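Local coordinates for ureidoglycolate hydrolase (Arabidopsis thaliana, PDB 4PXE) that hydrolyses (S)-ureidoglycolate to glyoxylate, ammonia and carbon dioxide as a manganese-dependent, homodimeric amidohydrolase of the peptidase M20 family in plant purine breakdown, at the interface of chains A and B. Residues are numbered along the deposited sequence; one frame, centred on the assembly and turned at random. Chains: chain A/B, Ureidoglycolate hydrolase.

The interface of chains A and B. Residues chain A 96, 138-139, 305, 307, 377, 402; chain B 244, 292-295.
A:His402 and B:His244 lay their imidazoles face to face across the dimer interface, planes 17° apart and centroids 4.0 Å from one another. B:His244 CD2 sits over the centre of the A:His402 ring, while A:Ile96 CD1 closes on the opposite face near its rim, so a flat residue suits this slot. The long CG1 arm of A:Ile96 carries CD1 to the ring and to B:Ser295 CB, 3.7 Å from CD1, while the CG2 branch lies against B:Asn294 OD1. B:Ile293, the residue before B:Asn294 in the same loop, packs its CG2 on A:Pro139 CG at 3.6 Å, compact apolar groups meeting.

B:Asn294 enters the active site of chain A with both its backbone and its side chain. A:His402 ND1 donates to the backbone O of B:Asn294 over 2.8 Å; the oxygen lies near the imidazole plane, although the donor stands above the carbonyl plane. An alanine in place of A:His402 would probably leave that carbonyl without its donor and B:His244 without its stacking partner, and would take a ligand from the second manganese. With CG held between its backbone N and carbonyl carbon (chi1 53°), B:Asn294 points its amide at A:Glu138, and ND2 donates to carboxylate OE1 at 2.9 Å. OE1 lies in the amide plane and is met nearly along its C-O axis, the carboxylate turned 73° from the amide. An amide probably suits this place, since it can offer an N-H to a metal-binding carboxylate without adding a formal charge.

At the rim, A:Arg307 grips A:Asp305 side-on, NE to OD1 at 2.9 Å and NH2 to OD2, paired guanidinium nitrogens matching two carboxylate oxygens. This salt bridge positions a substrate-binding arginine, with B:Asn294 CB at its edge and A:Tyr377 over one face. Elsewhere a water links B:Ser295 OG to the backbone O of A:His402. The patch completes a composite active site: B:His244 and B:Asn294 join chain A's substrate-binding A:Arg307, A:Tyr377, A:Glu138 and A:His402, the last two also manganese ligands, which probably ties substrate recognition to dimer formation.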
loop_
_atom_site.group_PDB
_atom_site.type_symbol
_atom_site.label_atom_id
_atom_site.label_comp_id
_atom_site.label_asym_id
_atom_site.label_seq_id
_atom_site.Cartn_x
_atom_site.Cartn_y
_atom_site.Cartn_z
ATOM N N ILE A 96 11.872 10.613 -6.426
ATOM C CA ILE A 96 10.723 9.947 -5.800
ATOM C C ILE A 96 10.041 8.987 -6.785
ATOM O O ILE A 96 10.274 9.062 -7.987
ATOM C CB ILE A 96 9.711 10.953 -5.188
ATOM C CG1 ILE A 96 8.886 11.660 -6.267
ATOM C CG2 ILE A 96 10.417 11.951 -4.298
ATOM C CD1 ILE A 96 7.835 12.585 -5.686
ATOM N N GLU A 138 15.295 13.786 -1.199
ATOM C CA GLU A 138 13.888 13.382 -1.137
ATOM C C GLU A 138 13.592 12.545 0.110
ATOM O O GLU A 138 14.452 11.793 0.566
ATOM C CB GLU A 138 13.487 12.634 -2.408
ATOM C CG GLU A 138 13.697 13.454 -3.676
ATOM C CD GLU A 138 12.612 14.458 -3.924
ATOM O OE1 GLU A 138 11.798 14.769 -3.026
ATOM O OE2 GLU A 138 12.576 14.935 -5.077
ATOM N N PRO A 139 12.377 12.680 0.674
ATOM C CA PRO A 139 12.047 12.011 1.945
ATOM C C PRO A 139 11.572 10.570 1.772
ATOM O O PRO A 139 11.113 9.964 2.743
ATOM C CB PRO A 139 10.899 12.867 2.488
ATOM C CG PRO A 139 10.201 13.349 1.259
ATOM C CD PRO A 139 11.331 13.643 0.276
ATOM N N ASP A 305 1.983 16.522 3.870
ATOM C CA ASP A 305 2.956 17.554 3.521
ATOM C C ASP A 305 2.198 18.874 3.581
ATOM O O ASP A 305 1.112 18.985 3.034
ATOM C CB ASP A 305 3.473 17.275 2.100
ATOM C CG ASP A 305 4.425 18.336 1.592
ATOM O OD1 ASP A 305 3.972 19.457 1.281
ATOM O OD2 ASP A 305 5.619 18.030 1.469
ATOM N N ARG A 307 2.899 23.365 3.517
ATOM C CA ARG A 307 3.886 24.447 3.377
ATOM C C ARG A 307 3.214 25.787 3.157
ATOM O O ARG A 307 2.060 25.862 2.747
ATOM C CB ARG A 307 4.841 24.201 2.186
ATOM C CG ARG A 307 5.139 22.727 1.902
ATOM C CD ARG A 307 6.035 22.557 0.702
ATOM N NE ARG A 307 6.065 21.144 0.328
ATOM C CZ ARG A 307 6.934 20.615 -0.527
ATOM N NH1 ARG A 307 7.842 21.387 -1.124
ATOM N NH2 ARG A 307 6.891 19.320 -0.814
ATOM N N TYR A 377 10.997 22.833 -1.528
ATOM C CA TYR A 377 12.212 22.991 -0.729
ATOM C C TYR A 377 13.384 22.361 -1.473
ATOM O O TYR A 377 13.197 21.678 -2.496
ATOM C CB TYR A 377 12.053 22.432 0.707
ATOM C CG TYR A 377 11.604 20.983 0.768
ATOM C CD1 TYR A 377 10.269 20.642 1.027
ATOM C CD2 TYR A 377 12.515 19.951 0.561
ATOM C CE1 TYR A 377 9.863 19.301 1.067
ATOM C CE2 TYR A 377 12.125 18.624 0.599
ATOM C CZ TYR A 377 10.810 18.302 0.859
ATOM O OH TYR A 377 10.429 16.975 0.885
ATOM N N HIS A 402 7.818 16.118 -10.420
ATOM C CA HIS A 402 7.429 14.911 -9.681
ATOM C C HIS A 402 6.497 14.017 -10.493
ATOM O O HIS A 402 5.631 13.328 -9.951
ATOM C CB HIS A 402 6.816 15.255 -8.319
ATOM C CG HIS A 402 7.828 15.622 -7.287
ATOM N ND1 HIS A 402 7.491 15.933 -5.986
ATOM C CD2 HIS A 402 9.174 15.728 -7.365
ATOM C CE1 HIS A 402 8.587 16.210 -5.306
ATOM N NE2 HIS A 402 9.624 16.089 -6.116
ATOM N N HIS B 244 3.650 18.092 -8.222
ATOM C CA HIS B 244 4.451 18.450 -7.067
ATOM C C HIS B 244 3.609 18.997 -5.915
ATOM O O HIS B 244 2.919 20.004 -6.059
ATOM C CB HIS B 244 5.479 19.491 -7.507
ATOM C CG HIS B 244 6.635 19.607 -6.579
ATOM N ND1 HIS B 244 6.520 20.132 -5.310
ATOM C CD2 HIS B 244 7.941 19.285 -6.736
ATOM C CE1 HIS B 244 7.700 20.112 -4.720
ATOM N NE2 HIS B 244 8.582 19.600 -5.563
ATOM N N ALA B 292 3.762 8.820 -2.623
ATOM C CA ALA B 292 4.899 9.501 -2.028
ATOM C C ALA B 292 4.363 10.747 -1.352
ATOM O O ALA B 292 3.405 11.352 -1.844
ATOM C CB ALA B 292 5.919 9.869 -3.099
ATOM N N ILE B 293 4.964 11.118 -0.224
ATOM C CA ILE B 293 4.426 12.193 0.612
ATOM C C ILE B 293 4.332 13.508 -0.155
ATOM O O ILE B 293 3.412 14.289 0.069
ATOM C CB ILE B 293 5.258 12.375 1.926
ATOM C CG1 ILE B 293 4.507 13.278 2.905
ATOM C CG2 ILE B 293 6.667 12.933 1.649
ATOM C CD1 ILE B 293 5.231 13.484 4.210
ATOM N N ASN B 294 5.277 13.726 -1.072
ATOM C CA ASN B 294 5.376 14.996 -1.784
ATOM C C ASN B 294 4.958 14.917 -3.260
ATOM O O ASN B 294 5.366 15.742 -4.098
ATOM C CB ASN B 294 6.772 15.619 -1.593
ATOM C CG ASN B 294 7.916 14.673 -1.951
ATOM O OD1 ASN B 294 7.737 13.457 -2.082
ATOM N ND2 ASN B 294 9.117 15.241 -2.100
ATOM N N SER B 295 4.106 13.938 -3.553
ATOM C CA SER B 295 3.565 13.722 -4.890
ATOM C C SER B 295 2.041 13.678 -4.793
ATOM O O SER B 295 1.490 12.851 -4.065
ATOM C CB SER B 295 4.112 12.400 -5.450
ATOM O OG SER B 295 3.833 12.262 -6.837
HETATM O O HOH W 1 5.904 11.228 -8.182
#